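Local atomic coordinates of vestitone reductase (Medicago sativa, PDB entry 2P4H), a protein that catalyses the stereospecific, NADPH-dependent reduction of (3R)-vestitone, the penultimate step in the biosynthesis of the phytoalexin medicarpin. Residues A[1-6]-A[73-78]; A[139-144]-A[246-251]; A[189-194]-A[201-206]; A[221-226]-A[284-289]; A[126-131]-A[163-168]. All coordinates share one frame; numbering follows the deposited sequence.

Contact 1 (A[1-6]-A[73-78]); sequences KGRVCV and EGCVGI
With chi1 at -70°, Cys75 sets SG anti to its own carbonyl carbon, which brings the sulfur to the side chain of Arg3, 3.8 Å from Arg3 CG. The same sulfur lies 4.0 Å from Cys5 CB. Val76 has CG1 anti to its carbonyl carbon, leaving CG2 wedged between N and C. From there Val76 CG2 meets Val4 CG2 at 4.1 Å, the two side chains crossing at about a right angle. A beta carbon on Gly2 would run into Val76 CG2, and the backbone angles of Gly2 would also press it against the carbonyl oxygen of Lys1. The main chains are joined by Val76 N giving to Arg3 O at 2.8 Å, nearly along the C=O axis, and by Cys5 N giving to Gly77 O at 3.0 Å. Where the two segments part, one water accepts from Arg3 N and donates to Gly74 O. Gly77 N, buried here, has no partner in the model. Helix 95-111 covers the side of Cys5 and Ile78. Strands 3-7 and 77-80 are the parallel central neighbours of a Rossmann fold, and the first leads straight into the glycine-rich loop predicted to bind NADP.

Contact 2 (A[139-144]-A[246-251]); sequences LDESDW and RYNCSP
A cation-pi stack of Arg246 on Trp144 fastens the edge strand of the Rossmann sheet, 245-248, to loop 139-144, where Trp144 follows a type I turn from Asp140 to Asp143. The guanidinium lies flat on the indole, its plane only 4° from that of the ring, and Arg246 CZ sits 3.5 Å from the centroid of the six-membered ring of Trp144. Arg246 NH1 is also pinned at its edge. It gives a fairly straight bond of 2.8 Å to Asp143 O, which lies in the guanidinium plane, and a more bent one of 3.0 Å to Glu141 O, which is tilted out of it. Glu168 takes the NE side in a salt bridge. An alanine in place of Trp144 would probably leave this face of the guanidinium without its flat partner and open a gap between Arg246 and helix 158-177. Asp140 OD1 accepts from Ser142 N, an Asx turn, and also from Ser142 OG. Further along, Glu141 bends at chi2 (79°), and its OE2 accepts from Asn248 N at 2.8 Å in an almost straight bond. Asn248 ND2 is bonded to Asn290 O. One water donates to Glu141 OE2, at 2.7 Å, and Asn248 O, at 2.9 Å.

Contact 3 (A[189-194]-A[201-206]); sequences FIVGRF and DSIEKA
Strand 189-191 and helix 201-206 run at 91° to each other, their axes 7.1 Å apart, with Phe189 nearest Ser202 and Val191 nearest Ile203. Ser202 makes the polar link: its OG, placed between N and the carbonyl carbon by a chi1 of 57°, donates to Ile190 O at 2.7 Å and lies in the plane of that carbonyl. An alanine here would keep the beta carbon but is likely to leave Ile190 O without this donor and the helix held to the strand by apolar contacts. Those contacts flank the bond. Ala206 CB rests on Val191 CG2 at 3.6 Å. Ile203 runs out past Val191 until CD1 touches Phe194 CD2 at 3.5 Å, and the same methyl lies 3.3 Å from Gly192 O, a buried oxygen with no partner in the model. At the more exposed end, Phe189 offers a ring edge, CE1 standing 3.8 Å from Lys205 CD, and the two side chains cross at about a right angle. Phe12, at the start of helix 12-23 and among the residues predicted to bind NADP, touches Ile190, Phe194 and Ser202. The pairing of 189-191 with strand 219-226 places the contact in the small mixed sheet beside the Rossmann domain, as in other extended short-chain dehydrogenases/reductases.

Contact 4 (A[221-226]-A[284-289]); sequences RFHMVH and ARLPDL
His223 sits tightly between two leucines. Leu286 CD1 lies over one face of the imidazole, 4.0 Å from the His223 ring centroid, and Leu289 CD1 covers the opposite face at 4.1 Å from the same centroid. Rotation of the ring is fixed by its edge: His223 ND1 donates to Pro287 O at 2.8 Å, and the bond lies close to both the ring plane and the carbonyl plane. A chi1 of 33°, well short of a staggered value, swings CG into this slot and points to some strain. Next along, Leu286 is held through its backbone. Its N gives to Arg221 O at 3.0 Å, while Leu286 O is gripped side-on by Arg221 NE at 2.8 Å and by Arg221 NH2 at 3.2 Å, both arriving from the same face of the carbonyl plane. Arg221 and Arg285 form a single parallel bridge between strands 219-226 and 284-285 of the small mixed sheet, at a corner in the chain. Beyond it the contact slackens toward solvent. The bond from Arg221 N to Ala284 O is weak, at 3.4 Å, and Ala284 itself is exposed. Arg285 CB lies over the centre of the Arg221 guanidinium and Arg285 CD packs on Arg221 CB at 3.8 Å, the two side chains crossing at about a right angle; Arg285 NH2 is in a salt bridge with Glu257. The two guanidinium planes are turned 65° apart.

Contact 5 (A[126-131]-A[163-168]); sequences GSAVSF and SKTLAE
Lys164 reaches the loop after strand 119-125 with the base of its side chain, against the hydroxyl of Ser127. Its CB lies 3.5 Å from Ser127 OG, and CG comes closer, 3.2 Å from the same oxygen. A chi2 of -69° turns CD so that it lies farther than CG from Ser127 OG, a second bend at chi3 carries CE on in a new direction, and NZ ends at a hydrogen bond to Ser83 OG. Ser127 OG in turn is bonded to Ser125 OG and packs beside Tyr160, a residue that probably binds NADP, as in relatives, and that stands four before Lys164 on helix 158-177, the spacing of the Tyr-x-x-x-Lys motif of short-chain dehydrogenases/reductases. One residue further along the helix, Thr165 lies opposite Ala128, whose CA is 3.4 Å from Thr165 OG1; with a methyl as the whole side chain, the loop can come that near. Ala128 CB also rests 3.7 Å from Glu168 OE1. The Thr165 hydroxyl is bonded back to Ala161 O, and Glu168 OE1 is held by Ser124 OG. No hydrogen bond runs directly between the two segments. The oxygens of Ser127, Thr165 and Glu168 face carbon across the contact because their hydrogen bonds are made to other residues, so the contact itself rests on close van der Waals fit.

Overall arrangement
Contact 1 stands apart, in the nucleotide-binding half of the Rossmann sheet, its centre 26 to 32 Å from the others, and closes before they open. Contacts 2 to 5 lie 11 to 20 Å apart between centres, with 3 and 4 across the chain's centre from contact 1. Contact 5 closes before contact 3 opens, and 3 before 4; contact 2 crosses 4 and 5 and spans 3. Contacts 2 and 5 touch through Arg246 and Glu168, joining edge strand 245-248 to helix 158-177. Contacts 3 and 4 share the mixed sheet. Contact 4 also meets contact 2 through Leu139 and Asp288, and packs on Ser130 of contact 5. The small mixed sheet is thus tied to the Rossmann sheet near Tyr160, probably beside the active-site cleft.

Contact 1 (A[1-6]-A[73-78])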
# COMPACT_ATOMS: atom_id res chain seq x y z
N LYS A 1 23.75 -0.45 -1.70
CA LYS A 1 23.29 -1.67 -0.98
C LYS A 1 22.66 -2.67 -1.94
O LYS A 1 22.21 -3.75 -1.53
CB LYS A 1 22.28 -1.28 0.09
CG LYS A 1 22.84 -0.31 1.12
CD LYS A 1 21.79 0.08 2.15
CE LYS A 1 22.37 1.03 3.18
NZ LYS A 1 21.36 1.46 4.18
N GLY A 2 22.62 -2.32 -3.22
CA GLY A 2 22.04 -3.21 -4.21
C GLY A 2 20.94 -2.55 -5.01
O GLY A 2 20.52 -1.44 -4.70
N ARG A 3 20.48 -3.24 -6.04
CA ARG A 3 19.43 -2.72 -6.90
C ARG A 3 18.09 -3.38 -6.61
O ARG A 3 18.00 -4.59 -6.44
CB ARG A 3 19.82 -2.93 -8.37
CG ARG A 3 18.90 -2.25 -9.36
CD ARG A 3 19.60 -2.09 -10.70
NE ARG A 3 20.80 -1.26 -10.56
CZ ARG A 3 21.66 -1.03 -11.54
NH1 ARG A 3 21.47 -1.55 -12.74
NH2 ARG A 3 22.73 -0.27 -11.32
N VAL A 4 17.04 -2.56 -6.55
CA VAL A 4 15.70 -3.07 -6.29
C VAL A 4 14.76 -2.64 -7.42
O VAL A 4 14.79 -1.49 -7.85
CB VAL A 4 15.14 -2.52 -4.95
CG1 VAL A 4 13.71 -2.99 -4.75
CG2 VAL A 4 16.02 -3.00 -3.80
N CYS A 5 13.95 -3.58 -7.90
CA CYS A 5 13.00 -3.27 -8.96
C CYS A 5 11.65 -2.97 -8.32
O CYS A 5 11.11 -3.80 -7.58
CB CYS A 5 12.85 -4.45 -9.93
SG CYS A 5 11.71 -4.12 -11.30
N VAL A 6 11.11 -1.80 -8.62
CA VAL A 6 9.82 -1.36 -8.08
C VAL A 6 8.82 -1.17 -9.21
O VAL A 6 9.06 -0.38 -10.13
CB VAL A 6 9.96 0.00 -7.35
CG1 VAL A 6 8.62 0.43 -6.77
CG2 VAL A 6 11.01 -0.08 -6.25
N GLU A 73 16.97 -7.91 -13.73
CA GLU A 73 18.33 -8.43 -13.85
C GLU A 73 19.25 -7.81 -12.82
O GLU A 73 19.33 -6.58 -12.69
CB GLU A 73 18.87 -8.16 -15.26
CG GLU A 73 20.30 -8.63 -15.47
CD GLU A 73 20.45 -10.14 -15.41
OE1 GLU A 73 21.60 -10.63 -15.39
OE2 GLU A 73 19.41 -10.84 -15.37
N GLY A 74 19.95 -8.66 -12.07
CA GLY A 74 20.88 -8.18 -11.06
C GLY A 74 20.29 -7.57 -9.80
O GLY A 74 21.03 -7.06 -8.95
N CYS A 75 18.97 -7.60 -9.67
CA CYS A 75 18.31 -7.03 -8.50
C CYS A 75 18.31 -7.94 -7.27
O CYS A 75 18.20 -9.16 -7.39
CB CYS A 75 16.86 -6.65 -8.84
SG CYS A 75 16.72 -5.25 -9.96
N VAL A 76 18.44 -7.33 -6.10
CA VAL A 76 18.45 -8.08 -4.85
C VAL A 76 17.03 -8.17 -4.29
O VAL A 76 16.74 -8.99 -3.43
CB VAL A 76 19.36 -7.41 -3.80
CG1 VAL A 76 20.80 -7.38 -4.30
CG2 VAL A 76 18.88 -5.99 -3.50
N GLY A 77 16.15 -7.31 -4.80
CA GLY A 77 14.77 -7.33 -4.34
C GLY A 77 13.81 -6.82 -5.39
O GLY A 77 14.19 -6.07 -6.29
N ILE A 78 12.55 -7.24 -5.27
CA ILE A 78 11.49 -6.81 -6.17
C ILE A 78 10.32 -6.39 -5.29
O ILE A 78 9.84 -7.18 -4.47
CB ILE A 78 11.01 -7.95 -7.11
CG1 ILE A 78 12.13 -8.37 -8.06
CG2 ILE A 78 9.79 -7.49 -7.90
CD1 ILE A 78 11.80 -9.62 -8.88
O HOH W 1 21.76 -5.66 -6.84

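Contact 2 (A[139-144]-A[246-251])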
# COMPACT_ATOMS: atom_id res chain seq x y z
N LEU A 139 -8.58 -8.41 13.13
CA LEU A 139 -8.19 -9.47 12.20
C LEU A 139 -6.68 -9.67 12.20
O LEU A 139 -5.92 -8.78 12.59
CB LEU A 139 -8.62 -9.10 10.78
CG LEU A 139 -10.11 -8.83 10.54
CD1 LEU A 139 -10.33 -8.42 9.09
CD2 LEU A 139 -10.92 -10.07 10.87
N ASP A 140 -6.25 -10.86 11.79
CA ASP A 140 -4.82 -11.13 11.68
C ASP A 140 -4.53 -11.79 10.34
O ASP A 140 -5.40 -11.85 9.46
CB ASP A 140 -4.28 -11.97 12.86
CG ASP A 140 -4.86 -13.37 12.92
OD1 ASP A 140 -5.38 -13.86 11.90
OD2 ASP A 140 -4.78 -13.98 14.01
N GLU A 141 -3.30 -12.27 10.16
CA GLU A 141 -2.89 -12.86 8.90
C GLU A 141 -3.59 -14.16 8.48
O GLU A 141 -3.36 -14.66 7.38
CB GLU A 141 -1.37 -13.04 8.89
CG GLU A 141 -0.58 -11.72 8.89
CD GLU A 141 -0.47 -11.05 10.26
OE1 GLU A 141 -0.93 -11.63 11.28
OE2 GLU A 141 0.09 -9.93 10.33
N SER A 142 -4.43 -14.70 9.35
CA SER A 142 -5.15 -15.93 9.02
C SER A 142 -6.50 -15.61 8.39
O SER A 142 -7.17 -16.50 7.86
CB SER A 142 -5.37 -16.79 10.28
OG SER A 142 -6.32 -16.20 11.15
N ASP A 143 -6.90 -14.35 8.44
CA ASP A 143 -8.18 -13.93 7.90
C ASP A 143 -8.13 -13.56 6.43
O ASP A 143 -7.17 -12.95 5.96
CB ASP A 143 -8.73 -12.75 8.71
CG ASP A 143 -9.09 -13.15 10.12
OD1 ASP A 143 -10.00 -13.99 10.29
OD2 ASP A 143 -8.46 -12.63 11.07
N TRP A 144 -9.18 -13.93 5.70
CA TRP A 144 -9.31 -13.65 4.28
C TRP A 144 -10.72 -13.24 3.90
O TRP A 144 -11.69 -13.72 4.49
CB TRP A 144 -8.99 -14.90 3.44
CG TRP A 144 -7.56 -15.24 3.31
CD1 TRP A 144 -6.86 -16.18 4.02
CD2 TRP A 144 -6.64 -14.69 2.36
NE1 TRP A 144 -5.56 -16.24 3.57
CE2 TRP A 144 -5.40 -15.34 2.56
CE3 TRP A 144 -6.74 -13.70 1.37
CZ2 TRP A 144 -4.27 -15.04 1.79
CZ3 TRP A 144 -5.61 -13.41 0.61
CH2 TRP A 144 -4.39 -14.07 0.83
N ARG A 246 2.47 -13.65 4.93
CA ARG A 246 1.67 -12.43 5.07
C ARG A 246 2.00 -11.63 6.33
O ARG A 246 2.23 -12.20 7.39
CB ARG A 246 0.18 -12.76 5.13
CG ARG A 246 -0.34 -13.76 4.13
CD ARG A 246 -1.83 -13.93 4.35
NE ARG A 246 -2.61 -12.85 3.76
CZ ARG A 246 -3.87 -12.56 4.08
NH1 ARG A 246 -4.51 -13.27 5.01
NH2 ARG A 246 -4.51 -11.60 3.43
N TYR A 247 1.98 -10.31 6.20
CA TYR A 247 2.22 -9.43 7.34
C TYR A 247 1.30 -8.21 7.27
O TYR A 247 1.34 -7.46 6.30
CB TYR A 247 3.66 -8.92 7.36
CG TYR A 247 4.69 -9.93 7.78
CD1 TYR A 247 5.06 -10.08 9.12
CD2 TYR A 247 5.30 -10.76 6.83
CE1 TYR A 247 6.00 -11.03 9.50
CE2 TYR A 247 6.24 -11.71 7.21
CZ TYR A 247 6.59 -11.84 8.54
OH TYR A 247 7.50 -12.79 8.92
N ASN A 248 0.47 -8.04 8.30
CA ASN A 248 -0.37 -6.85 8.38
C ASN A 248 0.62 -5.72 8.66
O ASN A 248 1.60 -5.91 9.39
CB ASN A 248 -1.33 -6.92 9.57
CG ASN A 248 -2.61 -7.67 9.27
OD1 ASN A 248 -3.03 -7.77 8.12
ND2 ASN A 248 -3.26 -8.18 10.32
N CYS A 249 0.38 -4.55 8.09
CA CYS A 249 1.24 -3.38 8.32
C CYS A 249 0.23 -2.26 8.56
O CYS A 249 0.06 -1.35 7.73
CB CYS A 249 2.10 -3.11 7.10
SG CYS A 249 3.35 -1.84 7.37
N SER A 250 -0.41 -2.32 9.72
CA SER A 250 -1.50 -1.41 10.07
C SER A 250 -1.44 -1.10 11.57
O SER A 250 -2.23 -1.62 12.35
CB SER A 250 -2.80 -2.15 9.72
OG SER A 250 -3.96 -1.37 9.92
N PRO A 251 -0.51 -0.21 11.97
CA PRO A 251 -0.35 0.15 13.38
C PRO A 251 -1.44 0.99 14.03
O PRO A 251 -1.50 1.08 15.26
CB PRO A 251 0.99 0.88 13.38
CG PRO A 251 0.94 1.62 12.08
CD PRO A 251 0.42 0.55 11.12
O HOH W 2 -5.59 -8.99 8.70
O HOH W 3 1.68 -7.96 11.40

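Contact 3 (A[189-194]-A[201-206])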
# COMPACT_ATOMS: atom_id res chain seq x y z
N PHE A 189 -5.35 2.13 5.10
CA PHE A 189 -5.29 3.44 4.44
C PHE A 189 -3.86 3.94 4.62
O PHE A 189 -3.39 4.11 5.75
CB PHE A 189 -6.26 4.43 5.11
CG PHE A 189 -7.69 4.27 4.67
CD1 PHE A 189 -8.19 5.02 3.62
CD2 PHE A 189 -8.53 3.37 5.32
CE1 PHE A 189 -9.52 4.89 3.22
CE2 PHE A 189 -9.86 3.23 4.93
CZ PHE A 189 -10.36 3.99 3.88
N ILE A 190 -3.16 4.16 3.51
CA ILE A 190 -1.78 4.65 3.53
C ILE A 190 -1.82 6.18 3.46
O ILE A 190 -2.37 6.75 2.51
CB ILE A 190 -0.99 4.09 2.34
CG1 ILE A 190 -1.07 2.56 2.36
CG2 ILE A 190 0.45 4.56 2.39
CD1 ILE A 190 -0.54 1.92 1.09
N VAL A 191 -1.22 6.83 4.45
CA VAL A 191 -1.26 8.29 4.54
C VAL A 191 0.07 8.93 4.92
O VAL A 191 0.85 8.36 5.68
CB VAL A 191 -2.33 8.69 5.61
CG1 VAL A 191 -2.42 10.21 5.74
CG2 VAL A 191 -3.68 8.10 5.23
N GLY A 192 0.33 10.12 4.38
CA GLY A 192 1.56 10.84 4.68
C GLY A 192 1.84 11.85 3.59
O GLY A 192 0.93 12.31 2.91
N ARG A 193 3.11 12.23 3.43
CA ARG A 193 3.46 13.16 2.36
C ARG A 193 3.47 12.32 1.09
O ARG A 193 3.45 11.09 1.15
CB ARG A 193 4.86 13.75 2.57
CG ARG A 193 5.02 14.66 3.77
CD ARG A 193 6.39 15.33 3.72
NE ARG A 193 6.55 16.12 2.50
CZ ARG A 193 6.10 17.36 2.34
NH1 ARG A 193 5.46 17.98 3.33
NH2 ARG A 193 6.26 17.98 1.18
N PHE A 194 3.48 12.98 -0.06
CA PHE A 194 3.51 12.28 -1.34
C PHE A 194 4.21 13.13 -2.39
O PHE A 194 4.25 14.35 -2.28
CB PHE A 194 2.08 11.93 -1.78
CG PHE A 194 1.14 13.10 -1.84
CD1 PHE A 194 0.96 13.83 -3.02
CD2 PHE A 194 0.41 13.47 -0.71
CE1 PHE A 194 0.07 14.90 -3.07
CE2 PHE A 194 -0.49 14.54 -0.75
CZ PHE A 194 -0.66 15.25 -1.94
N ASP A 201 -6.06 8.86 -3.34
CA ASP A 201 -7.40 8.59 -2.87
C ASP A 201 -7.43 8.29 -1.37
O ASP A 201 -8.31 8.76 -0.65
CB ASP A 201 -7.99 7.41 -3.64
CG ASP A 201 -9.40 7.08 -3.22
OD1 ASP A 201 -10.30 7.92 -3.43
OD2 ASP A 201 -9.61 5.97 -2.67
N SER A 202 -6.46 7.51 -0.89
CA SER A 202 -6.42 7.16 0.53
C SER A 202 -6.26 8.39 1.41
O SER A 202 -6.83 8.46 2.51
CB SER A 202 -5.29 6.17 0.79
OG SER A 202 -4.04 6.69 0.38
N ILE A 203 -5.50 9.37 0.94
CA ILE A 203 -5.30 10.59 1.70
C ILE A 203 -6.56 11.46 1.64
O ILE A 203 -6.96 12.05 2.64
CB ILE A 203 -4.06 11.37 1.19
CG1 ILE A 203 -2.80 10.53 1.47
CG2 ILE A 203 -3.97 12.75 1.85
CD1 ILE A 203 -1.50 11.17 1.02
N GLU A 204 -7.19 11.53 0.47
CA GLU A 204 -8.41 12.32 0.36
C GLU A 204 -9.45 11.77 1.33
O GLU A 204 -10.14 12.53 2.01
CB GLU A 204 -8.93 12.29 -1.08
CG GLU A 204 -10.23 13.07 -1.28
CD GLU A 204 -10.54 13.31 -2.74
OE1 GLU A 204 -10.35 12.38 -3.55
OE2 GLU A 204 -11.00 14.42 -3.07
N LYS A 205 -9.56 10.45 1.40
CA LYS A 205 -10.52 9.83 2.30
C LYS A 205 -10.15 10.02 3.76
O LYS A 205 -11.02 10.29 4.60
CB LYS A 205 -10.66 8.34 1.98
CG LYS A 205 -11.29 8.07 0.63
CD LYS A 205 -11.43 6.58 0.36
CE LYS A 205 -12.09 6.34 -0.98
NZ LYS A 205 -13.38 7.07 -1.09
N ALA A 206 -8.87 9.88 4.08
CA ALA A 206 -8.40 10.04 5.45
C ALA A 206 -8.58 11.47 5.97
O ALA A 206 -8.73 11.69 7.17
CB ALA A 206 -6.93 9.64 5.55

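Contact 4 (A[221-226]-A[284-289])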
# COMPACT_ATOMS: atom_id res chain seq x y z
N ARG A 221 -14.38 4.34 11.03
CA ARG A 221 -13.27 3.83 11.83
C ARG A 221 -12.28 3.36 10.79
O ARG A 221 -12.56 2.44 10.01
CB ARG A 221 -13.65 2.68 12.77
CG ARG A 221 -12.48 2.31 13.69
CD ARG A 221 -12.89 1.34 14.77
NE ARG A 221 -13.30 0.06 14.21
CZ ARG A 221 -14.10 -0.81 14.83
NH1 ARG A 221 -14.58 -0.52 16.03
NH2 ARG A 221 -14.42 -1.95 14.24
N PHE A 222 -11.12 4.00 10.78
CA PHE A 222 -10.08 3.76 9.79
C PHE A 222 -8.86 2.97 10.26
O PHE A 222 -8.26 3.32 11.28
CB PHE A 222 -9.51 5.10 9.28
CG PHE A 222 -10.53 6.03 8.67
CD1 PHE A 222 -10.53 6.25 7.30
CD2 PHE A 222 -11.43 6.74 9.46
CE1 PHE A 222 -11.40 7.17 6.72
CE2 PHE A 222 -12.31 7.66 8.89
CZ PHE A 222 -12.29 7.87 7.52
N HIS A 223 -8.49 1.91 9.54
CA HIS A 223 -7.23 1.25 9.85
C HIS A 223 -6.26 2.08 9.00
O HIS A 223 -6.55 2.40 7.83
CB HIS A 223 -7.20 -0.26 9.52
CG HIS A 223 -8.00 -0.69 8.33
ND1 HIS A 223 -8.80 -1.82 8.36
CD2 HIS A 223 -8.03 -0.25 7.05
CE1 HIS A 223 -9.28 -2.05 7.15
NE2 HIS A 223 -8.83 -1.11 6.34
N MET A 224 -5.12 2.47 9.58
CA MET A 224 -4.18 3.35 8.89
C MET A 224 -2.71 3.06 9.15
O MET A 224 -2.36 2.35 10.10
CB MET A 224 -4.46 4.81 9.31
CG MET A 224 -5.94 5.21 9.34
SD MET A 224 -6.21 6.90 9.90
CE MET A 224 -5.75 7.79 8.42
N VAL A 225 -1.85 3.62 8.30
CA VAL A 225 -0.40 3.48 8.42
C VAL A 225 0.27 4.67 7.72
O VAL A 225 -0.28 5.22 6.77
CB VAL A 225 0.12 2.16 7.77
CG1 VAL A 225 -0.09 2.18 6.26
CG2 VAL A 225 1.59 1.95 8.11
N HIS A 226 1.43 5.07 8.22
CA HIS A 226 2.18 6.18 7.63
C HIS A 226 2.92 5.61 6.41
O HIS A 226 3.56 4.56 6.51
CB HIS A 226 3.19 6.73 8.64
CG HIS A 226 3.83 8.02 8.22
ND1 HIS A 226 4.61 8.14 7.09
CD2 HIS A 226 3.80 9.25 8.79
CE1 HIS A 226 5.03 9.38 6.98
NE2 HIS A 226 4.55 10.08 7.99
N ALA A 284 -19.07 2.81 7.95
CA ALA A 284 -18.36 1.55 8.05
C ALA A 284 -17.24 1.62 9.08
O ALA A 284 -16.33 2.42 8.96
CB ALA A 284 -17.78 1.17 6.68
N ARG A 285 -17.34 0.77 10.10
CA ARG A 285 -16.33 0.71 11.15
C ARG A 285 -15.39 -0.42 10.75
O ARG A 285 -15.68 -1.59 11.00
CB ARG A 285 -16.98 0.40 12.51
CG ARG A 285 -18.00 1.43 12.98
CD ARG A 285 -17.33 2.64 13.64
NE ARG A 285 -18.31 3.66 14.01
CZ ARG A 285 -18.02 4.79 14.66
NH1 ARG A 285 -16.77 5.04 15.04
NH2 ARG A 285 -18.98 5.66 14.93
N LEU A 286 -14.27 -0.07 10.13
CA LEU A 286 -13.31 -1.07 9.67
C LEU A 286 -12.60 -1.78 10.80
O LEU A 286 -12.42 -1.24 11.89
CB LEU A 286 -12.29 -0.42 8.74
CG LEU A 286 -12.91 0.24 7.51
CD1 LEU A 286 -11.82 0.97 6.72
CD2 LEU A 286 -13.59 -0.81 6.64
N PRO A 287 -12.17 -3.03 10.55
CA PRO A 287 -11.47 -3.82 11.56
C PRO A 287 -10.03 -3.39 11.78
O PRO A 287 -9.38 -2.82 10.90
CB PRO A 287 -11.55 -5.24 11.00
CG PRO A 287 -11.46 -5.00 9.53
CD PRO A 287 -12.38 -3.82 9.33
N ASP A 288 -9.54 -3.65 12.99
CA ASP A 288 -8.16 -3.36 13.34
C ASP A 288 -7.36 -4.53 12.76
O ASP A 288 -7.67 -5.69 13.04
CB ASP A 288 -8.03 -3.31 14.88
CG ASP A 288 -6.61 -3.05 15.36
OD1 ASP A 288 -5.76 -2.63 14.55
OD2 ASP A 288 -6.36 -3.26 16.56
N LEU A 289 -6.39 -4.24 11.91
CA LEU A 289 -5.56 -5.29 11.32
C LEU A 289 -4.34 -5.43 12.23
O LEU A 289 -3.34 -4.73 12.09
CB LEU A 289 -5.16 -4.90 9.89
CG LEU A 289 -6.31 -4.43 8.99
CD1 LEU A 289 -5.80 -4.14 7.59
CD2 LEU A 289 -7.41 -5.48 8.94

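Contact 5 (A[126-131]-A[163-168])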
# COMPACT_ATOMS: atom_id res chain seq x y z
N GLY A 126 -6.17 -4.11 2.82
CA GLY A 126 -7.10 -4.50 3.86
C GLY A 126 -8.36 -5.07 3.24
O GLY A 126 -9.11 -5.80 3.90
N SER A 127 -8.61 -4.76 1.97
CA SER A 127 -9.79 -5.28 1.29
C SER A 127 -9.67 -6.79 1.08
O SER A 127 -10.66 -7.46 0.83
CB SER A 127 -9.98 -4.58 -0.06
OG SER A 127 -8.88 -4.85 -0.92
N ALA A 128 -8.45 -7.31 1.17
CA ALA A 128 -8.22 -8.74 1.00
C ALA A 128 -8.52 -9.54 2.27
O ALA A 128 -8.49 -10.77 2.25
CB ALA A 128 -6.78 -9.00 0.56
N VAL A 129 -8.82 -8.84 3.36
CA VAL A 129 -9.13 -9.51 4.63
C VAL A 129 -10.41 -9.04 5.31
O VAL A 129 -11.00 -9.79 6.09
CB VAL A 129 -7.98 -9.34 5.67
CG1 VAL A 129 -6.67 -9.89 5.12
CG2 VAL A 129 -7.83 -7.88 6.07
N SER A 130 -10.84 -7.82 5.01
CA SER A 130 -12.00 -7.22 5.66
C SER A 130 -13.41 -7.66 5.28
O SER A 130 -14.36 -7.37 6.00
CB SER A 130 -11.91 -5.69 5.53
OG SER A 130 -10.70 -5.21 6.09
N PHE A 131 -13.56 -8.36 4.16
CA PHE A 131 -14.87 -8.82 3.73
C PHE A 131 -15.01 -10.32 3.93
O PHE A 131 -15.29 -11.06 2.98
CB PHE A 131 -15.11 -8.47 2.25
CG PHE A 131 -15.09 -7.00 1.96
CD1 PHE A 131 -13.89 -6.33 1.69
CD2 PHE A 131 -16.27 -6.27 1.95
CE1 PHE A 131 -13.88 -4.97 1.42
CE2 PHE A 131 -16.27 -4.90 1.68
CZ PHE A 131 -15.07 -4.25 1.41
N SER A 163 -10.44 -8.50 -6.57
CA SER A 163 -9.16 -8.41 -7.26
C SER A 163 -7.98 -8.60 -6.31
O SER A 163 -7.10 -9.43 -6.55
CB SER A 163 -9.03 -7.05 -7.96
OG SER A 163 -7.82 -6.95 -8.69
N LYS A 164 -7.98 -7.85 -5.21
CA LYS A 164 -6.91 -7.93 -4.23
C LYS A 164 -6.81 -9.30 -3.57
O LYS A 164 -5.72 -9.82 -3.36
CB LYS A 164 -7.11 -6.87 -3.14
CG LYS A 164 -7.24 -5.43 -3.64
CD LYS A 164 -5.94 -4.88 -4.21
CE LYS A 164 -5.72 -5.31 -5.64
NZ LYS A 164 -4.55 -4.62 -6.25
N THR A 165 -7.96 -9.89 -3.24
CA THR A 165 -7.97 -11.19 -2.59
C THR A 165 -7.41 -12.28 -3.51
O THR A 165 -6.53 -13.05 -3.10
CB THR A 165 -9.41 -11.57 -2.16
OG1 THR A 165 -9.93 -10.55 -1.30
CG2 THR A 165 -9.40 -12.89 -1.41
N LEU A 166 -7.91 -12.33 -4.74
CA LEU A 166 -7.44 -13.33 -5.69
C LEU A 166 -5.96 -13.14 -6.02
O LEU A 166 -5.21 -14.11 -6.13
CB LEU A 166 -8.26 -13.27 -6.98
CG LEU A 166 -9.73 -13.65 -6.84
CD1 LEU A 166 -10.41 -13.55 -8.20
CD2 LEU A 166 -9.85 -15.06 -6.29
N ALA A 167 -5.54 -11.88 -6.17
CA ALA A 167 -4.15 -11.60 -6.50
C ALA A 167 -3.20 -12.04 -5.40
O ALA A 167 -2.19 -12.69 -5.67
CB ALA A 167 -3.97 -10.12 -6.78
N GLU A 168 -3.50 -11.69 -4.15
CA GLU A 168 -2.61 -12.06 -3.06
C GLU A 168 -2.53 -13.57 -2.91
O GLU A 168 -1.45 -14.12 -2.68
CB GLU A 168 -3.04 -11.44 -1.73
CG GLU A 168 -1.90 -11.46 -0.72
CD GLU A 168 -2.31 -11.12 0.70
OE1 GLU A 168 -3.37 -10.49 0.90
OE2 GLU A 168 -1.54 -11.47 1.62